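Local coordinates for DNA repair protein RAD7 (Saccharomyces cerevisiae, PDB 5ZB2) that promotes global genome nucleotide excision repair, which removes damage from nontranscribing DNA, as part of a complex with ABF1 and RAD16, at residues L211-P216 and E220-E225; V183-S188 and A197-Y202; L335-F340 and I364-E369; M310-L315 and N330-L335. All coordinates share one frame; numbering follows the deposited sequence. Where two conformers were deposited one is given.

Contact 1 (L211-P216 and E220-E225)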
loop_
_atom_site.group_PDB
_atom_site.type_symbol
_atom_site.label_atom_id
_atom_site.label_comp_id
_atom_site.label_asym_id
_atom_site.label_seq_id
_atom_site.Cartn_x
_atom_site.Cartn_y
_atom_site.Cartn_z
ATOM N N LEU A 211 -25.228 14.291 20.917
ATOM C CA LEU A 211 -25.705 12.916 20.972
ATOM C C LEU A 211 -26.591 12.654 19.769
ATOM O O LEU A 211 -27.545 13.402 19.523
ATOM C CB LEU A 211 -26.500 12.640 22.254
ATOM C CG LEU A 211 -27.137 11.245 22.305
ATOM C CD1 LEU A 211 -26.061 10.192 22.451
ATOM C CD2 LEU A 211 -28.150 11.143 23.423
ATOM N N CYS A 212 -26.277 11.595 19.022
ATOM C CA CYS A 212 -27.048 11.195 17.850
ATOM C C CYS A 212 -27.362 9.710 17.950
ATOM O O CYS A 212 -26.448 8.891 18.090
ATOM C CB CYS A 212 -26.284 11.490 16.554
ATOM S SG CYS A 212 -25.848 13.226 16.318
ATOM N N ILE A 213 -28.647 9.368 17.881
ATOM C CA ILE A 213 -29.096 7.977 17.872
ATOM C C ILE A 213 -30.177 7.862 16.807
ATOM O O ILE A 213 -31.178 8.582 16.863
ATOM C CB ILE A 213 -29.644 7.515 19.236
ATOM C CG1 ILE A 213 -28.581 7.675 20.330
ATOM C CG2 ILE A 213 -30.111 6.065 19.144
ATOM C CD1 ILE A 213 -29.065 7.327 21.743
ATOM N N GLU A 214 -29.984 6.960 15.841
ATOM C CA GLU A 214 -30.919 6.835 14.730
ATOM C C GLU A 214 -31.225 5.372 14.444
ATOM O O GLU A 214 -30.314 4.544 14.370
ATOM C CB GLU A 214 -30.367 7.501 13.467
ATOM C CG GLU A 214 -29.845 8.905 13.682
ATOM C CD GLU A 214 -29.457 9.583 12.380
ATOM O OE1 GLU A 214 -30.337 10.198 11.743
ATOM O OE2 GLU A 214 -28.275 9.493 11.988
ATOM N N TYR A 215 -32.511 5.072 14.270
ATOM C CA TYR A 215 -33.005 3.795 13.771
ATOM C C TYR A 215 -32.385 2.605 14.496
ATOM O O TYR A 215 -31.655 1.812 13.889
ATOM C CB TYR A 215 -32.759 3.722 12.262
ATOM C CG TYR A 215 -33.237 4.984 11.585
ATOM C CD1 TYR A 215 -34.588 5.281 11.527
ATOM C CD2 TYR A 215 -32.340 5.898 11.051
ATOM C CE1 TYR A 215 -35.041 6.444 10.942
ATOM C CE2 TYR A 215 -32.781 7.067 10.460
ATOM C CZ TYR A 215 -34.137 7.334 10.410
ATOM O OH TYR A 215 -34.600 8.493 9.824
ATOM N N PRO A 216 -32.665 2.437 15.787
ATOM C CA PRO A 216 -32.261 1.203 16.469
ATOM C C PRO A 216 -32.995 0.005 15.888
ATOM O O PRO A 216 -34.147 0.102 15.462
ATOM C CB PRO A 216 -32.664 1.453 17.925
ATOM C CG PRO A 216 -33.794 2.436 17.826
ATOM C CD PRO A 216 -33.454 3.320 16.661
ATOM N N GLU A 220 -37.525 -0.941 21.184
ATOM C CA GLU A 220 -37.664 -0.901 22.636
ATOM C C GLU A 220 -36.324 -0.780 23.352
ATOM O O GLU A 220 -36.311 -0.481 24.550
ATOM C CB GLU A 220 -38.416 -2.141 23.141
ATOM C CG GLU A 220 -37.696 -3.476 22.965
ATOM C CD GLU A 220 -37.790 -4.026 21.553
ATOM O OE1 GLU A 220 -38.355 -3.338 20.677
ATOM O OE2 GLU A 220 -37.297 -5.151 21.322
ATOM N N ASP A 221 -35.205 -0.994 22.655
ATOM C CA ASP A 221 -33.885 -0.831 23.258
ATOM C C ASP A 221 -33.508 0.631 23.477
ATOM O O ASP A 221 -32.519 0.898 24.169
ATOM C CB ASP A 221 -32.825 -1.512 22.384
ATOM C CG ASP A 221 -32.981 -3.026 22.343
ATOM O OD1 ASP A 221 -33.584 -3.595 23.278
ATOM O OD2 ASP A 221 -32.494 -3.648 21.378
ATOM N N VAL A 222 -34.250 1.569 22.904
ATOM C CA VAL A 222 -34.072 3.000 23.162
ATOM C C VAL A 222 -35.385 3.489 23.763
ATOM O O VAL A 222 -36.270 3.966 23.048
ATOM C CB VAL A 222 -33.710 3.780 21.895
ATOM C CG1 VAL A 222 -33.635 5.282 22.184
ATOM C CG2 VAL A 222 -32.394 3.276 21.310
ATOM N N ASN A 223 -35.529 3.370 25.081
ATOM C CA ASN A 223 -36.784 3.669 25.754
ATOM C C ASN A 223 -36.659 4.944 26.580
ATOM O O ASN A 223 -35.571 5.497 26.759
ATOM C CB ASN A 223 -37.223 2.491 26.637
ATOM C CG ASN A 223 -36.172 2.092 27.654
ATOM O OD1 ASN A 223 -35.415 2.924 28.150
ATOM N ND2 ASN A 223 -36.126 0.808 27.972
ATOM N N ASP A 224 -37.810 5.406 27.080
ATOM C CA ASP A 224 -37.857 6.643 27.852
ATOM C C ASP A 224 -36.854 6.619 28.995
ATOM O O ASP A 224 -36.114 7.586 29.208
ATOM C CB ASP A 224 -39.269 6.867 28.396
ATOM C CG ASP A 224 -40.286 7.087 27.304
ATOM O OD1 ASP A 224 -40.003 7.874 26.376
ATOM O OD2 ASP A 224 -41.372 6.475 27.374
ATOM N N GLU A 225 -36.819 5.514 29.743
ATOM C CA GLU A 225 -35.967 5.440 30.926
ATOM C C GLU A 225 -34.507 5.709 30.581
ATOM O O GLU A 225 -33.812 6.430 31.307
ATOM C CB GLU A 225 -36.118 4.070 31.590
ATOM C CG GLU A 225 -35.553 3.997 33.001
ATOM C CD GLU A 225 -35.739 2.632 33.641
ATOM O OE1 GLU A 225 -34.785 2.142 34.281
ATOM O OE2 GLU A 225 -36.836 2.049 33.502
#
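Next to Val222, whose methyl CG2 meets Ile213 and Pro216, Asn223 OD1 accepts the backbone N-H of Ile226 and N-caps helix 224-234. The contact itself is wholly apolar and buries 129 Å² between its segments. Its closest approach is 3.8 Å, from Val222 CG2 to Pro216 CG, and the same methyl lies 3.9 Å from Pro216 CB. The two side chains cross at about a right angle, and the methyl abuts the CB-CG side of the ring. Val222 CG1 sits opposite the backbone N (chi1 176°), which leaves CG2 as the branch directed at the proline. Ile213 joins more loosely, its CG2 4.2 Å from Val222 CG2. Strand 210-214 is one of the short parallel strands of the leucine-rich-repeat solenoid in the C-terminal part of RAD7, where residues alternate between the two faces: Leu211 and Ile213 point into the core, while Cys212 and Glu214 lie on the other face. On that face the Glu214 carboxylate bonds Asn244 ND2 through OE1 and, weakly, Ser188 OG through OE2, linking it to both neighbouring strands. Ile227 of helix 224-234 and Tyr196 also pack on Val222.

Contact 2 (V183-S188 and A197-Y202)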
loop_
_atom_site.group_PDB
_atom_site.type_symbol
_atom_site.label_atom_id
_atom_site.label_comp_id
_atom_site.label_asym_id
_atom_site.label_seq_id
_atom_site.Cartn_x
_atom_site.Cartn_y
_atom_site.Cartn_z
ATOM N N VAL A 183 -17.091 13.682 24.090
ATOM C CA VAL A 183 -18.044 14.782 24.181
ATOM C C VAL A 183 -19.054 14.757 23.049
ATOM O O VAL A 183 -19.966 15.597 23.028
ATOM C CB VAL A 183 -17.330 16.146 24.227
ATOM C CG1 VAL A 183 -16.564 16.298 25.533
ATOM C CG2 VAL A 183 -16.402 16.314 23.034
ATOM N N SER A 184 -18.928 13.818 22.110
ATOM C CA SER A 184 -19.832 13.715 20.969
ATOM C C SER A 184 -19.889 12.261 20.524
ATOM O O SER A 184 -18.844 11.625 20.348
ATOM C CB SER A 184 -19.368 14.616 19.822
ATOM O OG SER A 184 -20.084 14.346 18.630
ATOM N N LEU A 185 -21.104 11.735 20.356
ATOM C CA LEU A 185 -21.305 10.328 20.035
ATOM C C LEU A 185 -22.456 10.175 19.050
ATOM O O LEU A 185 -23.520 10.778 19.222
ATOM C CB LEU A 185 -21.597 9.504 21.294
ATOM C CG LEU A 185 -21.905 8.021 21.070
ATOM C CD1 LEU A 185 -20.679 7.278 20.531
ATOM C CD2 LEU A 185 -22.399 7.385 22.356
ATOM N N GLY A 186 -22.236 9.352 18.026
ATOM C CA GLY A 186 -23.261 9.054 17.047
ATOM C C GLY A 186 -23.413 7.569 16.787
ATOM O O GLY A 186 -22.423 6.864 16.562
ATOM N N LEU A 187 -24.653 7.086 16.821
ATOM C CA LEU A 187 -24.969 5.676 16.587
ATOM C C LEU A 187 -26.180 5.632 15.671
ATOM O O LEU A 187 -27.293 5.949 16.105
ATOM C CB LEU A 187 -25.252 4.941 17.900
ATOM C CG LEU A 187 -24.151 5.006 18.962
ATOM C CD1 LEU A 187 -24.645 4.470 20.307
ATOM C CD2 LEU A 187 -22.926 4.237 18.494
ATOM N N SER A 188 -25.976 5.243 14.413
ATOM C CA SER A 188 -27.028 5.337 13.405
ATOM C C SER A 188 -27.063 4.064 12.574
ATOM O O SER A 188 -26.065 3.707 11.940
ATOM C CB SER A 188 -26.811 6.554 12.504
ATOM O OG SER A 188 -27.587 6.449 11.322
ATOM N N ALA A 197 -28.502 1.090 26.989
ATOM C CA ALA A 197 -28.599 1.376 28.414
ATOM C C ALA A 197 -27.244 1.645 29.057
ATOM O O ALA A 197 -27.200 2.169 30.174
ATOM C CB ALA A 197 -29.286 0.209 29.124
ATOM N N LEU A 198 -26.141 1.293 28.393
ATOM C CA LEU A 198 -24.819 1.547 28.955
ATOM C C LEU A 198 -24.387 3.002 28.819
ATOM O O LEU A 198 -23.453 3.420 29.513
ATOM C CB LEU A 198 -23.773 0.651 28.282
ATOM C CG LEU A 198 -23.946 -0.859 28.447
ATOM C CD1 LEU A 198 -22.926 -1.609 27.605
ATOM C CD2 LEU A 198 -23.829 -1.267 29.909
ATOM N N LEU A 199 -25.034 3.780 27.949
ATOM C CA LEU A 199 -24.570 5.144 27.700
ATOM C C LEU A 199 -24.591 6.009 28.955
ATOM O O LEU A 199 -23.600 6.717 29.200
ATOM C CB LEU A 199 -25.393 5.779 26.572
ATOM C CG LEU A 199 -25.367 5.090 25.194
ATOM C CD1 LEU A 199 -26.076 5.947 24.152
ATOM C CD2 LEU A 199 -23.954 4.769 24.730
ATOM N N PRO A 200 -25.645 6.015 29.776
ATOM C CA PRO A 200 -25.618 6.882 30.970
ATOM C C PRO A 200 -24.480 6.565 31.924
ATOM O O PRO A 200 -24.018 7.464 32.637
ATOM C CB PRO A 200 -26.990 6.636 31.621
ATOM C CG PRO A 200 -27.848 6.094 30.537
ATOM C CD PRO A 200 -26.931 5.309 29.643
ATOM N N GLN A 201 -24.001 5.318 31.952
ATOM C CA GLN A 201 -22.911 4.960 32.856
ATOM C C GLN A 201 -21.598 5.611 32.441
ATOM O O GLN A 201 -20.835 6.079 33.295
ATOM C CB GLN A 201 -22.734 3.441 32.898
ATOM C CG GLN A 201 -23.965 2.668 33.312
ATOM C CD GLN A 201 -23.672 1.197 33.523
ATOM O OE1 GLN A 201 -22.536 0.812 33.807
ATOM N NE2 GLN A 201 -24.694 0.365 33.382
ATOM N N TYR A 202 -21.307 5.640 31.139
ATOM C CA TYR A 202 -19.965 5.952 30.667
ATOM C C TYR A 202 -19.798 7.374 30.154
ATOM O O TYR A 202 -18.670 7.877 30.145
ATOM C CB TYR A 202 -19.564 4.982 29.553
ATOM C CG TYR A 202 -19.254 3.586 30.039
ATOM C CD1 TYR A 202 -17.980 3.252 30.482
ATOM C CD2 TYR A 202 -20.228 2.597 30.038
ATOM C CE1 TYR A 202 -17.689 1.981 30.922
ATOM C CE2 TYR A 202 -19.943 1.319 30.477
ATOM C CZ TYR A 202 -18.671 1.017 30.917
ATOM O OH TYR A 202 -18.375 -0.254 31.352
#
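Leu199 reaches from its helical turn to two leucines of strand 184-188 and makes the whole contact between the segments, an apolar one of 93 Å². Its CD2 lies 3.9 Å from CD2 of Leu185, where the two side chains cross obliquely, methyl against methyl. Its other branch, CD1, comes within 4.4 Å of Leu187 CD1, a looser touch. Both Leu199 methyls are thus used, one for each inward-facing residue of the strand. The torsions of Leu199 (chi1 -60°, chi2 -172°) carry its fork away from the helical turn to the strand, across a gap of 9.8 Å between Leu185 CA and Leu199 CA. Further apolar packing comes from Leu174 and Leu203 against Leu185, and from Ile213 and Leu230 against Leu199.

Backbone hydrogen bonds shape the turn that presents Leu199. Tyr202 N donates to Leu199 O at 3.2 Å, whereas the bond from Gln201 N to Leu198 O is weak.

Polar side chains of the strand lie on its other face, where Ser184 OG is held by both Glu157 OE2 and His159 NE2. Main-chain bonds tie Ser184 to Phe158 on one flanking strand and Leu185 to Cys212 on the other. Alternate strand residues turned inward as leucines, met by a leucine of the helical segment that follows, fit the buried core of a leucine-rich-repeat unit.

Contact 3 (L335-F340 and I364-E369)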
loop_
_atom_site.group_PDB
_atom_site.type_symbol
_atom_site.label_atom_id
_atom_site.label_comp_id
_atom_site.label_asym_id
_atom_site.label_seq_id
_atom_site.Cartn_x
_atom_site.Cartn_y
_atom_site.Cartn_z
ATOM N N LEU A 335 -50.905 20.237 11.320
ATOM C CA LEU A 335 -50.715 21.677 11.250
ATOM C C LEU A 335 -51.838 22.327 10.450
ATOM O O LEU A 335 -52.435 21.716 9.559
ATOM C CB LEU A 335 -49.361 22.010 10.618
ATOM C CG LEU A 335 -48.122 21.554 11.392
ATOM C CD1 LEU A 335 -46.864 21.832 10.588
ATOM C CD2 LEU A 335 -48.050 22.234 12.759
ATOM N N THR A 336 -52.128 23.576 10.785
ATOM C CA THR A 336 -53.065 24.402 10.041
ATOM C C THR A 336 -52.339 25.663 9.586
ATOM O O THR A 336 -51.146 25.845 9.841
ATOM C CB THR A 336 -54.297 24.760 10.884
ATOM O OG1 THR A 336 -53.971 25.815 11.795
ATOM C CG2 THR A 336 -54.805 23.550 11.664
ATOM N N LYS A 337 -53.079 26.547 8.915
ATOM C CA LYS A 337 -52.475 27.772 8.404
ATOM C C LYS A 337 -51.958 28.655 9.533
ATOM O O LYS A 337 -51.011 29.424 9.334
ATOM C CB LYS A 337 -53.491 28.532 7.552
ATOM C CG LYS A 337 -52.919 29.730 6.818
ATOM C CD LYS A 337 -53.954 30.335 5.884
ATOM C CE LYS A 337 -53.367 31.441 5.023
ATOM N NZ LYS A 337 -54.390 32.027 4.112
ATOM N N GLU A 338 -52.549 28.549 10.725
ATOM C CA GLU A 338 -52.149 29.416 11.829
ATOM C C GLU A 338 -50.695 29.190 12.225
ATOM O O GLU A 338 -50.010 30.136 12.631
ATOM C CB GLU A 338 -53.067 29.189 13.033
ATOM C CG GLU A 338 -52.837 30.157 14.187
ATOM C CD GLU A 338 -53.153 31.594 13.818
ATOM O OE1 GLU A 338 -53.779 31.811 12.758
ATOM O OE2 GLU A 338 -52.777 32.503 14.588
ATOM N N ALA A 339 -50.207 27.952 12.126
ATOM C CA ALA A 339 -48.813 27.685 12.457
ATOM C C ALA A 339 -47.874 28.525 11.600
ATOM O O ALA A 339 -46.892 29.083 12.104
ATOM C CB ALA A 339 -48.504 26.198 12.284
ATOM N N PHE A 340 -48.161 28.632 10.302
ATOM C CA PHE A 340 -47.275 29.356 9.402
ATOM C C PHE A 340 -47.429 30.867 9.520
ATOM O O PHE A 340 -46.543 31.603 9.072
ATOM C CB PHE A 340 -47.523 28.911 7.962
ATOM C CG PHE A 340 -47.313 27.442 7.745
ATOM C CD1 PHE A 340 -46.036 26.925 7.614
ATOM C CD2 PHE A 340 -48.390 26.574 7.686
ATOM C CE1 PHE A 340 -45.839 25.571 7.420
ATOM C CE2 PHE A 340 -48.195 25.217 7.489
ATOM C CZ PHE A 340 -46.920 24.717 7.357
ATOM N N ILE A 364 -47.673 29.437 0.799
ATOM C CA ILE A 364 -46.420 29.708 0.099
ATOM C C ILE A 364 -46.260 31.204 -0.133
ATOM O O ILE A 364 -45.173 31.765 0.058
ATOM C CB ILE A 364 -46.372 28.922 -1.226
ATOM C CG1 ILE A 364 -46.435 27.413 -0.962
ATOM C CG2 ILE A 364 -45.125 29.284 -2.031
ATOM C CD1 ILE A 364 -45.311 26.870 -0.084
ATOM N N GLN A 365 -47.335 31.868 -0.559
ATOM C CA GLN A 365 -47.301 33.314 -0.744
ATOM C C GLN A 365 -46.890 34.015 0.544
ATOM O O GLN A 365 -45.955 34.823 0.555
ATOM C CB GLN A 365 -48.674 33.803 -1.213
ATOM C CG GLN A 365 -48.851 35.320 -1.258
ATOM C CD GLN A 365 -48.026 35.984 -2.341
ATOM O OE1 GLN A 365 -47.016 35.446 -2.791
ATOM N NE2 GLN A 365 -48.461 37.163 -2.770
ATOM N N MET A 366 -47.585 33.713 1.641
ATOM C CA MET A 366 -47.293 34.367 2.912
ATOM C C MET A 366 -45.868 34.082 3.367
ATOM O O MET A 366 -45.164 34.988 3.831
ATOM C CB MET A 366 -48.300 33.907 3.967
ATOM C CG MET A 366 -48.025 34.419 5.371
ATOM S SD MET A 366 -49.307 33.931 6.538
ATOM C CE MET A 366 -49.245 32.144 6.410
ATOM N N LEU A 367 -45.422 32.828 3.244
ATOM C CA LEU A 367 -44.076 32.475 3.685
ATOM C C LEU A 367 -43.018 33.222 2.884
ATOM O O LEU A 367 -42.019 33.689 3.445
ATOM C CB LEU A 367 -43.864 30.966 3.575
ATOM C CG LEU A 367 -44.680 30.092 4.530
ATOM C CD1 LEU A 367 -44.460 28.621 4.224
ATOM C CD2 LEU A 367 -44.331 30.392 5.983
ATOM N N GLY A 368 -43.218 33.346 1.571
ATOM C CA GLY A 368 -42.250 34.049 0.748
ATOM C C GLY A 368 -42.062 35.496 1.157
ATOM O O GLY A 368 -40.979 36.058 0.980
ATOM N N GLU A 369 -43.103 36.116 1.710
ATOM C CA GLU A 369 -43.030 37.514 2.117
ATOM C C GLU A 369 -42.541 37.689 3.549
ATOM O O GLU A 369 -41.974 38.738 3.875
ATOM C CB GLU A 369 -44.403 38.179 1.966
ATOM C CG GLU A 369 -45.029 38.053 0.580
ATOM C CD GLU A 369 -44.103 38.509 -0.535
ATOM O OE1 GLU A 369 -43.217 37.724 -0.933
ATOM O OE2 GLU A 369 -44.262 39.653 -1.010
#
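Met366 and Leu367, successive residues of helix 361-370, meet Phe340 at its backbone, CB and ring atom CD1. The Met366 methyl CE lies 3.8 Å from Phe340 C and 4.0 Å from Phe340 CB. Extended through chi1 and chi2, the methionine bends at chi3 (59°), which turns this methyl onto the Phe340 main chain. Leu367 crosses the phenylalanine at a slant, its CD2 4.0 Å from Phe340 CB and its CD1 4.1 Å from Phe340 CD1. At the outer margin Lys337 runs out fully extended, its CE 4.4 Å from Met366 CE, and also touches Ser362 and Val363.

Further out, Val363, Leu353 and Cys358 pack on Phe340. The short, weakly bonded helix carrying it begins at Thr336, the N-cap, whose OG1 accepts from Glu338 N at 3.3 Å with an N-H...O angle of 149°. The same OG1 hydrogen-bonds Asp309 OD2 of helix 309-320 and so links the turn to the preceding helix. Such side-by-side packing of successive helices, joined by apolar side chains, belongs to the helical flank of a leucine-rich-repeat solenoid.

Contact 4 (M310-L315 and N330-L335)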
loop_
_atom_site.group_PDB
_atom_site.type_symbol
_atom_site.label_atom_id
_atom_site.label_comp_id
_atom_site.label_asym_id
_atom_site.label_seq_id
_atom_site.Cartn_x
_atom_site.Cartn_y
_atom_site.Cartn_z
ATOM N N MET A 310 -49.542 24.453 18.072
ATOM C CA MET A 310 -48.988 25.072 19.272
ATOM C C MET A 310 -47.541 24.664 19.512
ATOM O O MET A 310 -46.747 25.469 20.012
ATOM C CB MET A 310 -49.847 24.730 20.491
ATOM C CG MET A 310 -51.089 25.599 20.633
ATOM S SD MET A 310 -50.723 27.371 20.671
ATOM C CE MET A 310 -49.713 27.481 22.146
ATOM N N ALA A 311 -47.176 23.427 19.174
ATOM C CA ALA A 311 -45.781 23.019 19.291
ATOM C C ALA A 311 -44.875 23.933 18.470
ATOM O O ALA A 311 -43.828 24.385 18.951
ATOM C CB ALA A 311 -45.623 21.566 18.852
ATOM N N ILE A 312 -45.276 24.229 17.231
ATOM C CA ILE A 312 -44.451 25.049 16.347
ATOM C C ILE A 312 -44.477 26.507 16.785
ATOM O O ILE A 312 -43.458 27.207 16.716
ATOM C CB ILE A 312 -44.922 24.896 14.889
ATOM C CG1 ILE A 312 -44.962 23.418 14.481
ATOM C CG2 ILE A 312 -44.021 25.686 13.944
ATOM C CD1 ILE A 312 -43.667 22.672 14.702
ATOM N N ILE A 313 -45.639 26.994 17.225
ATOM C CA ILE A 313 -45.746 28.384 17.661
ATOM C C ILE A 313 -44.879 28.615 18.892
ATOM O O ILE A 313 -44.099 29.572 18.953
ATOM C CB ILE A 313 -47.218 28.754 17.924
ATOM C CG1 ILE A 313 -48.012 28.699 16.614
ATOM C CG2 ILE A 313 -47.329 30.143 18.558
ATOM C CD1 ILE A 313 -49.501 28.947 16.772
ATOM N N GLU A 314 -45.003 27.741 19.894
ATOM C CA GLU A 314 -44.184 27.880 21.095
ATOM C C GLU A 314 -42.700 27.825 20.754
ATOM O O GLU A 314 -41.891 28.534 21.364
ATOM C CB GLU A 314 -44.543 26.792 22.108
ATOM C CG GLU A 314 -45.935 26.926 22.725
ATOM C CD GLU A 314 -46.085 28.158 23.610
ATOM O OE1 GLU A 314 -45.065 28.806 23.926
ATOM O OE2 GLU A 314 -47.231 28.479 23.990
ATOM N N LEU A 315 -42.322 26.990 19.783
ATOM C CA LEU A 315 -40.927 26.931 19.354
ATOM C C LEU A 315 -40.464 28.282 18.817
ATOM O O LEU A 315 -39.430 28.812 19.239
ATOM C CB LEU A 315 -40.749 25.841 18.293
ATOM C CG LEU A 315 -39.380 25.770 17.603
ATOM C CD1 LEU A 315 -38.283 25.404 18.590
ATOM C CD2 LEU A 315 -39.407 24.778 16.447
ATOM N N ASN A 330 -41.966 17.949 7.705
ATOM C CA ASN A 330 -42.481 16.960 6.768
ATOM C C ASN A 330 -43.445 15.998 7.446
ATOM O O ASN A 330 -43.136 15.414 8.488
ATOM C CB ASN A 330 -41.311 16.188 6.157
ATOM C CG ASN A 330 -41.743 15.223 5.074
ATOM O OD1 ASN A 330 -42.417 14.226 5.336
ATOM N ND2 ASN A 330 -41.332 15.504 3.848
ATOM N N SER A 331 -44.623 15.844 6.842
ATOM C CA SER A 331 -45.672 14.902 7.233
ATOM C C SER A 331 -46.435 15.338 8.477
ATOM O O SER A 331 -47.166 14.514 9.047
ATOM C CB SER A 331 -45.123 13.491 7.470
ATOM O OG SER A 331 -44.443 13.004 6.331
ATOM N N LEU A 332 -46.305 16.590 8.923
ATOM C CA LEU A 332 -47.104 17.078 10.048
ATOM C C LEU A 332 -48.494 17.428 9.525
ATOM O O LEU A 332 -48.816 18.576 9.207
ATOM C CB LEU A 332 -46.434 18.264 10.729
ATOM C CG LEU A 332 -45.083 18.013 11.412
ATOM C CD1 LEU A 332 -44.891 18.987 12.569
ATOM C CD2 LEU A 332 -44.932 16.579 11.892
ATOM N N LYS A 333 -49.335 16.393 9.448
ATOM C CA LYS A 333 -50.677 16.534 8.898
ATOM C C LYS A 333 -51.593 17.360 9.790
ATOM O O LYS A 333 -52.612 17.863 9.308
ATOM C CB LYS A 333 -51.292 15.151 8.682
ATOM C CG LYS A 333 -51.895 14.941 7.303
ATOM C CD LYS A 333 -50.820 14.745 6.242
ATOM C CE LYS A 333 -51.425 14.324 4.911
ATOM N NZ LYS A 333 -50.387 14.081 3.873
ATOM N N GLU A 334 -51.259 17.511 11.074
ATOM C CA GLU A 334 -52.131 18.224 11.999
ATOM C C GLU A 334 -51.961 19.735 11.947
ATOM O O GLU A 334 -52.810 20.452 12.484
ATOM C CB GLU A 334 -51.887 17.742 13.429
ATOM C CG GLU A 334 -52.260 16.289 13.661
ATOM C CD GLU A 334 -53.724 16.015 13.386
ATOM O OE1 GLU A 334 -54.569 16.857 13.760
ATOM O OE2 GLU A 334 -54.028 14.963 12.785
ATOM N N LEU A 335 -50.905 20.237 11.320
ATOM C CA LEU A 335 -50.715 21.677 11.250
ATOM C C LEU A 335 -51.838 22.327 10.450
ATOM O O LEU A 335 -52.435 21.716 9.559
ATOM C CB LEU A 335 -49.361 22.010 10.618
ATOM C CG LEU A 335 -48.122 21.554 11.392
ATOM C CD1 LEU A 335 -46.864 21.832 10.588
ATOM C CD2 LEU A 335 -48.050 22.234 12.759
#
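Ile312 and Leu335 set their side chains at about a right angle, with Leu335 CD2 resting 3.7 Å from Ile312 CG1. The approach is to the middle of the isoleucine's longer branch. Two like-signed turns (chi1 -54°, chi2 -54°) fold that branch so that its tip, CD1, comes 4.4 Å from Leu332 CD1. One isoleucine therefore serves two leucines, Leu335 at mid-branch and Leu332 at the tip. In the leucine-rich-repeat fold this places helix 309-320 against the loop that leaves strand 326-328 and leads into helix 337-341, with all three apolar side chains buried. The loop bends twice to deliver its leucines: Leu332 is the centre of an inverse gamma turn, with a weak bond from Lys333 N to Ser331 O, and then opens a type I beta turn closed by a weak 3.4 Å bond from Leu335 N to Leu332 O. Before the turns, Ser331 OG donates to Asn330 OD1 at 2.6 Å, tilted 21° from the carbonyl plane. The amide's other end, Asn330 ND2, goes to Asp352 OD1, while Lys333 NZ reaches Phe355 O.

Overall arrangement
From the N terminus, contact 2 comes first, closing the loop between strand 184-188 and the turn at 197-202. Contact 1 follows, closing the shorter loop from strand 210-214 to the start of helix 224-234. The two touch through neighbouring parallel strands: Cys212 N and O probably hydrogen-bond to Leu185 O and Leu187 N. Much later, contact 4 brings the loop at 330-335 back to helix 309-320, and contact 3 joins the next short helix to helix 361-370. These two share Leu335, their centres about 12 Å apart. None nests or crosses another. Contacts 1 and 3 lie about 33 Å apart, centre to centre, at separate places on the solenoid.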